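Local atomic coordinates of ribokinase (Staphylococcus aureus, PDB entry 3RY7), a protein that catalyses the magnesium-dependent phosphorylation of ribose at O-5 by ATP, giving D-ribose 5-phosphate, and is activated by monovalent cations. Residues A49-R52 against D56-F59; T83-K88 against I125-A130; A134-A139 against A259-L264. All coordinates share one frame; numbering follows the deposited sequence.

Contact 1 of 3, residues A49-R52 against D56-F59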
ATOM      1  N   ALA A  49     -15.696   4.716   4.324  1.00 31.93           N
ATOM      2  CA  ALA A  49     -15.432   4.004   5.577  1.00 31.15           C
ATOM      3  C   ALA A  49     -16.700   3.380   6.159  1.00 32.07           C
ATOM      4  O   ALA A  49     -16.739   2.171   6.397  1.00 35.41           O
ATOM      5  CB  ALA A  49     -14.750   4.924   6.595  1.00 24.60           C
ATOM      6  N   THR A  50     -17.745   4.182   6.380  1.00 29.57           N
ATOM      7  CA  THR A  50     -18.953   3.622   6.982  1.00 30.24           C
ATOM      8  C   THR A  50     -19.507   2.507   6.099  1.00 29.49           C
ATOM      9  O   THR A  50     -19.976   1.485   6.603  1.00 32.39           O
ATOM     10  CB  THR A  50     -20.075   4.676   7.254  1.00 29.20           C
ATOM     11  OG1 THR A  50     -20.797   4.938   6.045  1.00 36.60           O
ATOM     12  CG2 THR A  50     -19.500   5.958   7.766  1.00 27.01           C
ATOM     13  N   ALA A  51     -19.439   2.697   4.783  1.00 26.98           N
ATOM     14  CA  ALA A  51     -19.967   1.705   3.842  1.00 35.52           C
ATOM     15  C   ALA A  51     -19.129   0.411   3.804  1.00 32.47           C
ATOM     16  O   ALA A  51     -19.666  -0.687   3.675  1.00 33.79           O
ATOM     17  CB  ALA A  51     -20.095   2.311   2.448  1.00 31.73           C
ATOM     18  N   ARG A  52     -17.815   0.543   3.920  1.00 36.33           N
ATOM     19  CA  ARG A  52     -16.963  -0.644   3.976  1.00 35.50           C
ATOM     20  C   ARG A  52     -17.124  -1.359   5.311  1.00 42.73           C
ATOM     21  O   ARG A  52     -16.828  -2.545   5.418  1.00 41.47           O
ATOM     22  CB  ARG A  52     -15.494  -0.319   3.681  1.00 32.05           C
ATOM     23  CG  ARG A  52     -15.199  -0.297   2.179  1.00 32.64           C
ATOM     24  CD  ARG A  52     -13.781   0.146   1.828  1.00 30.06           C
ATOM     25  NE  ARG A  52     -13.710   0.462   0.402  1.00 31.91           N
ATOM     26  CZ  ARG A  52     -12.752   1.189  -0.169  1.00 34.92           C
ATOM     27  NH1 ARG A  52     -11.740   1.669   0.557  1.00 34.61           N
ATOM     28  NH2 ARG A  52     -12.806   1.431  -1.478  1.00 31.85           N
ATOM     29  N   ASP A  56     -25.581   0.666   6.175  1.00 34.07           N
ATOM     30  CA  ASP A  56     -26.443   1.042   5.063  1.00 40.16           C
ATOM     31  C   ASP A  56     -26.165   2.506   4.742  1.00 40.09           C
ATOM     32  O   ASP A  56     -26.687   3.399   5.428  1.00 35.73           O
ATOM     33  CB  ASP A  56     -27.900   0.920   5.507  1.00 52.72           C
ATOM     34  CG  ASP A  56     -28.679  -0.106   4.718  1.00 62.52           C
ATOM     35  OD1 ASP A  56     -29.575   0.310   3.949  1.00 56.71           O
ATOM     36  OD2 ASP A  56     -28.415  -1.320   4.890  1.00 67.25           O
ATOM     37  N   THR A  57     -25.355   2.765   3.719  1.00 35.93           N
ATOM     38  CA  THR A  57     -24.865   4.127   3.487  1.00 32.65           C
ATOM     39  C   THR A  57     -25.457   4.876   2.289  1.00 31.07           C
ATOM     40  O   THR A  57     -25.586   4.334   1.191  1.00 30.33           O
ATOM     41  CB  THR A  57     -23.344   4.150   3.340  1.00 33.74           C
ATOM     42  OG1 THR A  57     -22.756   3.330   4.352  1.00 32.60           O
ATOM     43  CG2 THR A  57     -22.814   5.600   3.435  1.00 25.56           C
ATOM     44  N   THR A  58     -25.790   6.141   2.531  1.00 31.19           N
ATOM     45  CA  THR A  58     -26.225   7.070   1.502  1.00 27.72           C
ATOM     46  C   THR A  58     -25.357   8.312   1.648  1.00 29.25           C
ATOM     47  O   THR A  58     -25.090   8.760   2.767  1.00 28.54           O
ATOM     48  CB  THR A  58     -27.699   7.443   1.697  1.00 33.37           C
ATOM     49  OG1 THR A  58     -28.490   6.252   1.656  1.00 32.86           O
ATOM     50  CG2 THR A  58     -28.174   8.401   0.619  1.00 31.97           C
ATOM     51  N   PHE A  59     -24.882   8.850   0.528  1.00 28.51           N
ATOM     52  CA  PHE A  59     -23.956   9.985   0.548  1.00 20.97           C
ATOM     53  C   PHE A  59     -24.551  11.149  -0.223  1.00 23.65           C
ATOM     54  O   PHE A  59     -24.844  11.031  -1.409  1.00 26.75           O
ATOM     55  CB  PHE A  59     -22.604   9.582  -0.057  1.00 21.03           C
ATOM     56  CG  PHE A  59     -21.536  10.640   0.036  1.00 22.62           C
ATOM     57  CD1 PHE A  59     -21.544  11.581   1.052  1.00 20.37           C
ATOM     58  CD2 PHE A  59     -20.502  10.680  -0.888  1.00 19.55           C
ATOM     59  CE1 PHE A  59     -20.543  12.546   1.142  1.00 19.73           C
ATOM     60  CE2 PHE A  59     -19.507  11.636  -0.802  1.00 16.57           C
ATOM     61  CZ  PHE A  59     -19.521  12.570   0.208  1.00 19.55           C
TER

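Contact 2 of 3, residues T83-K88 against I125-A130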
ATOM      1  N   THR A  83     -26.170   6.320  -4.323  1.00 30.89           N
ATOM      2  CA  THR A  83     -25.732   7.571  -4.931  1.00 30.65           C
ATOM      3  C   THR A  83     -26.878   8.400  -5.510  1.00 31.37           C
ATOM      4  O   THR A  83     -26.639   9.401  -6.192  1.00 31.19           O
ATOM      5  CB  THR A  83     -24.688   7.307  -6.019  1.00 36.63           C
ATOM      6  OG1 THR A  83     -25.141   6.231  -6.854  1.00 38.15           O
ATOM      7  CG2 THR A  83     -23.351   6.898  -5.384  1.00 35.42           C
ATOM      8  N   SER A  84     -28.112   7.998  -5.201  1.00 31.97           N
ATOM      9  CA  SER A  84     -29.331   8.658  -5.688  1.00 30.51           C
ATOM     10  C   SER A  84     -29.401  10.154  -5.430  1.00 30.13           C
ATOM     11  O   SER A  84     -30.116  10.881  -6.128  1.00 30.54           O
ATOM     12  CB  SER A  84     -30.566   8.039  -5.035  1.00 28.83           C
ATOM     13  OG  SER A  84     -30.658   6.672  -5.334  1.00 31.59           O
ATOM     14  N   TYR A  85     -28.686  10.616  -4.415  1.00 27.72           N
ATOM     15  CA  TYR A  85     -28.846  11.989  -3.977  1.00 23.25           C
ATOM     16  C   TYR A  85     -27.629  12.860  -4.261  1.00 25.88           C
ATOM     17  O   TYR A  85     -27.583  14.018  -3.867  1.00 24.85           O
ATOM     18  CB  TYR A  85     -29.257  12.022  -2.499  1.00 29.56           C
ATOM     19  CG  TYR A  85     -30.557  11.266  -2.255  1.00 30.13           C
ATOM     20  CD1 TYR A  85     -31.793  11.885  -2.454  1.00 32.18           C
ATOM     21  CD2 TYR A  85     -30.549   9.923  -1.874  1.00 30.69           C
ATOM     22  CE1 TYR A  85     -32.988  11.196  -2.254  1.00 33.45           C
ATOM     23  CE2 TYR A  85     -31.744   9.222  -1.668  1.00 35.52           C
ATOM     24  CZ  TYR A  85     -32.957   9.868  -1.859  1.00 35.59           C
ATOM     25  OH  TYR A  85     -34.137   9.189  -1.656  1.00 41.42           O
ATOM     26  N   ILE A  86     -26.653  12.310  -4.975  1.00 23.95           N
ATOM     27  CA  ILE A  86     -25.504  13.115  -5.377  1.00 28.48           C
ATOM     28  C   ILE A  86     -25.913  14.176  -6.400  1.00 26.78           C
ATOM     29  O   ILE A  86     -26.618  13.887  -7.370  1.00 28.89           O
ATOM     30  CB  ILE A  86     -24.384  12.256  -5.965  1.00 28.16           C
ATOM     31  CG1 ILE A  86     -23.827  11.325  -4.893  1.00 24.67           C
ATOM     32  CG2 ILE A  86     -23.281  13.145  -6.545  1.00 27.82           C
ATOM     33  CD1 ILE A  86     -22.770  10.390  -5.412  1.00 24.63           C
ATOM     34  N   ILE A  87     -25.461  15.400  -6.173  1.00 22.76           N
ATOM     35  CA  ILE A  87     -25.828  16.551  -6.980  1.00 25.05           C
ATOM     36  C   ILE A  87     -24.677  16.961  -7.893  1.00 27.43           C
ATOM     37  O   ILE A  87     -23.525  16.959  -7.465  1.00 23.16           O
ATOM     38  CB  ILE A  87     -26.157  17.743  -6.061  1.00 23.12           C
ATOM     39  CG1 ILE A  87     -27.290  17.378  -5.107  1.00 25.55           C
ATOM     40  CG2 ILE A  87     -26.517  18.989  -6.871  1.00 23.39           C
ATOM     41  CD1 ILE A  87     -27.005  17.794  -3.682  1.00 32.03           C
ATOM     42  N   LYS A  88     -24.985  17.311  -9.143  1.00 26.47           N
ATOM     43  CA  LYS A  88     -23.974  17.852 -10.067  1.00 30.42           C
ATOM     44  C   LYS A  88     -24.357  19.252 -10.462  1.00 26.57           C
ATOM     45  O   LYS A  88     -25.517  19.519 -10.766  1.00 33.02           O
ATOM     46  CB  LYS A  88     -23.827  17.001 -11.325  1.00 25.68           C
ATOM     47  CG  LYS A  88     -23.434  15.569 -11.050  1.00 21.78           C
ATOM     48  CD  LYS A  88     -22.994  14.853 -12.324  1.00 32.15           C
ATOM     49  CE  LYS A  88     -22.895  13.344 -12.112  1.00 31.96           C
ATOM     50  NZ  LYS A  88     -22.419  12.623 -13.343  1.00 40.16           N
ATOM     51  N   ILE A 125     -32.802  19.574   1.288  1.00 33.29           N
ATOM     52  CA  ILE A 125     -34.246  19.283   1.384  1.00 34.73           C
ATOM     53  C   ILE A 125     -34.588  18.268   0.321  1.00 38.48           C
ATOM     54  O   ILE A 125     -35.302  17.290   0.555  1.00 31.93           O
ATOM     55  CB  ILE A 125     -35.088  20.534   1.132  1.00 38.36           C
ATOM     56  CG1 ILE A 125     -35.360  21.262   2.442  1.00 39.08           C
ATOM     57  CG2 ILE A 125     -36.421  20.159   0.495  1.00 46.34           C
ATOM     58  CD1 ILE A 125     -34.161  21.375   3.336  1.00 38.67           C
ATOM     59  N   ASN A 126     -34.030  18.499  -0.858  1.00 37.08           N
ATOM     60  CA  ASN A 126     -34.214  17.599  -1.972  1.00 39.79           C
ATOM     61  C   ASN A 126     -33.909  16.144  -1.623  1.00 34.44           C
ATOM     62  O   ASN A 126     -34.464  15.236  -2.232  1.00 37.78           O
ATOM     63  CB  ASN A 126     -33.344  18.062  -3.142  1.00 47.06           C
ATOM     64  CG  ASN A 126     -34.060  17.972  -4.464  1.00 56.39           C
ATOM     65  OD1 ASN A 126     -34.690  18.939  -4.903  1.00 66.12           O
ATOM     66  ND2 ASN A 126     -33.974  16.808  -5.109  1.00 57.51           N
ATOM     67  N   ALA A 127     -33.037  15.921  -0.642  1.00 35.51           N
ATOM     68  CA  ALA A 127     -32.616  14.562  -0.296  1.00 35.25           C
ATOM     69  C   ALA A 127     -33.231  14.042   1.005  1.00 38.06           C
ATOM     70  O   ALA A 127     -32.766  13.050   1.556  1.00 38.24           O
ATOM     71  CB  ALA A 127     -31.102  14.504  -0.213  1.00 37.14           C
ATOM     72  N   LYS A 128     -34.288  14.700   1.477  1.00 37.15           N
ATOM     73  CA  LYS A 128     -34.819  14.463   2.826  1.00 38.58           C
ATOM     74  C   LYS A 128     -35.230  13.016   3.100  1.00 40.39           C
ATOM     75  O   LYS A 128     -35.183  12.556   4.235  1.00 39.86           O
ATOM     76  CB  LYS A 128     -35.989  15.418   3.142  1.00 32.61           C
ATOM     77  CG  LYS A 128     -37.335  14.957   2.620  1.00 33.45           C
ATOM     78  CD  LYS A 128     -38.301  16.125   2.506  0.47 36.33           C
ATOM     79  CE  LYS A 128     -38.562  16.776   3.860  0.89 38.23           C
ATOM     80  NZ  LYS A 128     -39.637  16.096   4.631  1.00 36.49           N
ATOM     81  N   ASP A 129     -35.620  12.289   2.065  1.00 42.43           N
ATOM     82  CA  ASP A 129     -36.055  10.916   2.269  1.00 45.42           C
ATOM     83  C   ASP A 129     -34.972  10.073   2.916  1.00 44.27           C
ATOM     84  O   ASP A 129     -35.245   9.266   3.806  1.00 47.53           O
ATOM     85  CB  ASP A 129     -36.476  10.285   0.949  1.00 50.18           C
ATOM     86  CG  ASP A 129     -37.966  10.343   0.737  0.73 51.79           C
ATOM     87  OD1 ASP A 129     -38.660   9.401   1.183  0.49 59.85           O
ATOM     88  OD2 ASP A 129     -38.438  11.329   0.136  1.00 49.40           O
ATOM     89  N   ALA A 130     -33.743  10.266   2.452  1.00 42.67           N
ATOM     90  CA  ALA A 130     -32.589   9.552   2.985  1.00 44.81           C
ATOM     91  C   ALA A 130     -32.385   9.848   4.475  1.00 42.01           C
ATOM     92  O   ALA A 130     -32.176   8.941   5.282  1.00 46.81           O
ATOM     93  CB  ALA A 130     -31.343   9.926   2.195  1.00 38.51           C
TER

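Contact 3 of 3, residues A134-A139 against A259-L264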
ATOM      1  N   ALA A 134     -32.876   7.457   8.323  1.00 38.00           N
ATOM      2  CA  ALA A 134     -31.550   7.123   8.838  1.00 39.71           C
ATOM      3  C   ALA A 134     -31.525   6.954  10.364  1.00 38.13           C
ATOM      4  O   ALA A 134     -32.361   7.514  11.073  1.00 32.21           O
ATOM      5  CB  ALA A 134     -30.539   8.190   8.422  1.00 32.03           C
ATOM      6  N   ASP A 135     -30.550   6.190  10.852  1.00 32.54           N
ATOM      7  CA  ASP A 135     -30.209   6.168  12.273  1.00 35.33           C
ATOM      8  C   ASP A 135     -29.271   7.321  12.649  1.00 35.46           C
ATOM      9  O   ASP A 135     -29.390   7.917  13.730  1.00 31.80           O
ATOM     10  CB  ASP A 135     -29.562   4.832  12.629  1.00 30.83           C
ATOM     11  CG  ASP A 135     -30.507   3.664  12.407  1.00 41.45           C
ATOM     12  OD1 ASP A 135     -31.666   3.762  12.884  1.00 43.71           O
ATOM     13  OD2 ASP A 135     -30.102   2.670  11.747  1.00 36.64           O
ATOM     14  N   PHE A 136     -28.328   7.623  11.756  1.00 28.23           N
ATOM     15  CA  PHE A 136     -27.387   8.722  11.962  1.00 27.05           C
ATOM     16  C   PHE A 136     -27.199   9.504  10.682  1.00 31.35           C
ATOM     17  O   PHE A 136     -27.201   8.940   9.585  1.00 28.79           O
ATOM     18  CB  PHE A 136     -26.003   8.212  12.392  1.00 32.38           C
ATOM     19  CG  PHE A 136     -26.008   7.398  13.666  1.00 32.70           C
ATOM     20  CD1 PHE A 136     -25.706   7.990  14.885  1.00 26.58           C
ATOM     21  CD2 PHE A 136     -26.291   6.039  13.636  1.00 31.98           C
ATOM     22  CE1 PHE A 136     -25.700   7.242  16.050  1.00 31.55           C
ATOM     23  CE2 PHE A 136     -26.287   5.290  14.801  1.00 35.54           C
ATOM     24  CZ  PHE A 136     -25.996   5.887  16.006  1.00 30.80           C
ATOM     25  N   VAL A 137     -27.011  10.807  10.829  1.00 23.62           N
ATOM     26  CA  VAL A 137     -26.500  11.610   9.742  1.00 23.00           C
ATOM     27  C   VAL A 137     -25.192  12.255  10.203  1.00 21.30           C
ATOM     28  O   VAL A 137     -25.114  12.788  11.313  1.00 21.08           O
ATOM     29  CB  VAL A 137     -27.547  12.664   9.265  1.00 25.99           C
ATOM     30  CG1 VAL A 137     -28.222  13.304  10.444  1.00 27.39           C
ATOM     31  CG2 VAL A 137     -26.887  13.716   8.402  1.00 23.22           C
ATOM     32  N   VAL A 138     -24.160  12.177   9.364  1.00 21.70           N
ATOM     33  CA  VAL A 138     -22.832  12.686   9.715  1.00 19.22           C
ATOM     34  C   VAL A 138     -22.412  13.771   8.744  1.00 20.78           C
ATOM     35  O   VAL A 138     -22.470  13.564   7.538  1.00 19.54           O
ATOM     36  CB  VAL A 138     -21.766  11.561   9.654  1.00 24.15           C
ATOM     37  CG1 VAL A 138     -20.418  12.050  10.201  1.00 19.24           C
ATOM     38  CG2 VAL A 138     -22.242  10.324  10.399  1.00 25.69           C
ATOM     39  N   ALA A 139     -21.963  14.906   9.262  1.00 16.81           N
ATOM     40  CA  ALA A 139     -21.500  15.991   8.415  1.00 20.72           C
ATOM     41  C   ALA A 139     -20.098  16.427   8.818  1.00 21.18           C
ATOM     42  O   ALA A 139     -19.680  16.179   9.939  1.00 19.75           O
ATOM     43  CB  ALA A 139     -22.446  17.178   8.501  1.00 16.02           C
ATOM     44  N   ALA A 259     -16.237   4.379  11.006  1.00 27.49           N
ATOM     45  CA  ALA A 259     -16.342   3.096  11.691  1.00 34.45           C
ATOM     46  C   ALA A 259     -17.062   3.270  13.032  1.00 25.07           C
ATOM     47  O   ALA A 259     -17.911   2.458  13.396  1.00 27.44           O
ATOM     48  CB  ALA A 259     -14.945   2.494  11.891  1.00 23.28           C
ATOM     49  N   PHE A 260     -16.711   4.340  13.746  1.00 23.60           N
ATOM     50  CA  PHE A 260     -17.349   4.695  15.011  1.00 26.28           C
ATOM     51  C   PHE A 260     -18.847   4.690  14.819  1.00 29.01           C
ATOM     52  O   PHE A 260     -19.563   3.960  15.499  1.00 33.17           O
ATOM     53  CB  PHE A 260     -16.872   6.074  15.491  1.00 23.18           C
ATOM     54  CG  PHE A 260     -17.691   6.654  16.624  1.00 30.37           C
ATOM     55  CD1 PHE A 260     -18.511   7.761  16.412  1.00 32.32           C
ATOM     56  CD2 PHE A 260     -17.632   6.111  17.901  1.00 30.28           C
ATOM     57  CE1 PHE A 260     -19.257   8.313  17.453  1.00 30.23           C
ATOM     58  CE2 PHE A 260     -18.384   6.654  18.946  1.00 34.23           C
ATOM     59  CZ  PHE A 260     -19.197   7.754  18.721  1.00 33.91           C
ATOM     60  N   VAL A 261     -19.310   5.469  13.848  1.00 30.76           N
ATOM     61  CA  VAL A 261     -20.739   5.563  13.562  1.00 27.17           C
ATOM     62  C   VAL A 261     -21.364   4.233  13.096  1.00 31.76           C
ATOM     63  O   VAL A 261     -22.521   3.944  13.423  1.00 28.37           O
ATOM     64  CB  VAL A 261     -21.030   6.692  12.546  1.00 27.92           C
ATOM     65  CG1 VAL A 261     -22.485   6.675  12.133  1.00 26.16           C
ATOM     66  CG2 VAL A 261     -20.665   8.026  13.154  1.00 23.67           C
ATOM     67  N   SER A 262     -20.609   3.426  12.345  1.00 25.97           N
ATOM     68  CA  SER A 262     -21.112   2.122  11.899  1.00 28.34           C
ATOM     69  C   SER A 262     -21.427   1.190  13.085  1.00 31.71           C
ATOM     70  O   SER A 262     -22.311   0.331  13.013  1.00 33.51           O
ATOM     71  CB  SER A 262     -20.095   1.439  10.965  1.00 33.13           C
ATOM     72  OG  SER A 262     -18.938   0.988  11.668  1.00 26.74           O
ATOM     73  N   ARG A 263     -20.700   1.392  14.176  1.00 32.51           N
ATOM     74  CA  ARG A 263     -20.716   0.489  15.317  1.00 37.56           C
ATOM     75  C   ARG A 263     -21.627   0.983  16.455  1.00 38.75           C
ATOM     76  O   ARG A 263     -22.105   0.184  17.267  1.00 40.31           O
ATOM     77  CB  ARG A 263     -19.276   0.299  15.815  1.00 31.46           C
ATOM     78  CG  ARG A 263     -19.126  -0.470  17.117  1.00 42.57           C
ATOM     79  CD  ARG A 263     -19.858  -1.799  17.052  1.00 48.29           C
ATOM     80  NE  ARG A 263     -19.289  -2.701  16.058  1.00 51.52           N
ATOM     81  CZ  ARG A 263     -18.409  -3.661  16.339  1.00 62.24           C
ATOM     82  NH1 ARG A 263     -17.987  -3.840  17.591  1.00 51.53           N
ATOM     83  NH2 ARG A 263     -17.955  -4.446  15.363  1.00 60.48           N
ATOM     84  N   LEU A 264     -21.874   2.292  16.501  1.00 36.02           N
ATOM     85  CA  LEU A 264     -22.662   2.902  17.577  1.00 35.66           C
ATOM     86  C   LEU A 264     -24.097   2.408  17.589  1.00 37.60           C
ATOM     87  O   LEU A 264     -24.782   2.455  16.565  1.00 37.31           O
ATOM     88  CB  LEU A 264     -22.698   4.417  17.418  1.00 32.96           C
ATOM     89  CG  LEU A 264     -22.333   5.271  18.630  1.00 37.71           C
ATOM     90  CD1 LEU A 264     -22.962   6.644  18.495  1.00 22.49           C
ATOM     91  CD2 LEU A 264     -22.723   4.620  19.950  1.00 33.39           C
TER

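Contact 1 of 3, residues A49-R52 against D56-F59
Thr50 and Thr57 face each other with their hydroxyls across a tight helix-to-strand connection in the ribokinase-type (PfkB) fold, where helix 42-52 turns within three residues into strand 56-64 of the large sheet. The two side chains meet at a slant, with Thr50 OG1 and Thr57 OG1 3.0 Å apart. In this hydrogen bond the proton of Thr50 OG1 is not settled between Thr57 OG1 and Ala47 O, the latter reached by a weak bond back along the helix, while Thr57 OG1 is also bonded to Ala55 O. With chi1 of Thr50 at 81°, OG1 lies between its own backbone N and carbonyl carbon, near enough for both Thr57 OG1 and Ala47 O. The two buried hydroxyls thus pair next to Ile7 of strand 4-8, which Thr50 touches, and Ile81, which Ala51 touches. Arg52, pointing away from the strand, uses NH1 to bond to Gln292 O and Ile295 O of the second subunit. Thr57 CG2 lies 3.4 Å from Thr50 OG1, while Ala51 packs on Thr57, its CB 3.4 Å from OG1 of that residue.

Contact 2 of 3, residues T83-K88 against I125-A130
Two type I beta turns, Thr83 to Ile86 and Ile125 to Lys128, bring their backbones nearest at Tyr85 and Ala127, whose CA atoms are 5.9 Å apart. Each turn is closed by its own bond, Ile86 N to Thr83 O and Lys128 N to Ile125 O, and each leads into regular structure: the first into edge strand 87-89 of the large sheet, the second into the short helix 128-132. Tyr85 does nearly all the work from its side. Its CG is anti to the carbonyl carbon (chi1 -59°), which sends the ring out from the turn and along the start of the helix. Near the base of the ring, CD1 comes to 3.5 Å from Ala127 CB. Farther along the opposite edge, CE2 lies 3.9 Å from Ala130 CB, a methyl group placed over one ring face. Ala127 O stands over that same face, 4.2 Å above the plane and displaced toward the rim, whereas Asn126 O is at the edge, near the ring plane. At the far end the phenol oxygen OH touches Asp129 CB at 3.7 Å; the carboxylate beyond it is turned almost parallel to the ring, the planes differing by 14°. Thr58 and Ile60 of strand 56-64 extend the patch, touching Tyr85 and Ala127 respectively. No hydrogen bond links the two segments, so against the alanine methyls, Asp129 CB and neighbouring backbone the ring is placed by shape and dispersion rather than by a directional bond.

Contact 3 of 3, residues A134-A139 against A259-L264
The parallel part of the large mixed sheet of the PfkB fold meets one of its flanking helices here: strand 136-140 lies under the C-terminal end of helix 252-263, whose opposite end carries the catalytic base Asp254. Val261 is the middle piece, reaching the strand with both methyls. Its CG1, anti to the backbone N (chi1 173°), lies 3.8 Å from Phe136 CB and approaches the ring obliquely. The other methyl, Val261 CG2, meets Val138 CG2 at 3.9 Å. Val261 runs past both strand side chains in the opposite direction. Leu264, where the chain leaves helical geometry, crosses Phe136 at about a right angle. Its CD1 is 3.7 Å from Phe136 CE1 and its carbonyl O is equally close to CE2, also at a slant to the ring. That carbonyl is bonded to Asn3 ND2, as is Val261 O, so one amide nitrogen bridges the last helical turn and the first residue after it. No hydrogen bond joins the two segments, and the side chains that touch are all apolar. Phe136 and Val138 point toward the helix and also touch Val163 of the neighbouring strand 161-165, whereas Val137 between them points away and packs against helix 145-157; Leu264 and Phe260 reach helix 271-283 through Leu271 and Ile275.

All three contacts reach the same large sheet. Contacts 1 and 2 touch directly, since strand 56-64 adjoins strand 87-89: Thr58 CG2 lies 3.8 Å from Tyr85 CD2, and Phe59 O lies 3.6 Å from Ile86 CG1. Contact 3 follows contact 2 in sequence, helix 128-132 leading into strand 136-140, yet their centres are about 18 Å apart. Contacts 1 and 3 are closer, about 9 Å between centres, without touching. These two also lie nearest the substrate site: the side chains of Thr50 and Val138 are about 9 and 8 Å, respectively, from that of Asp254, the proton acceptor. Contact 2 is remote from it, at the surface.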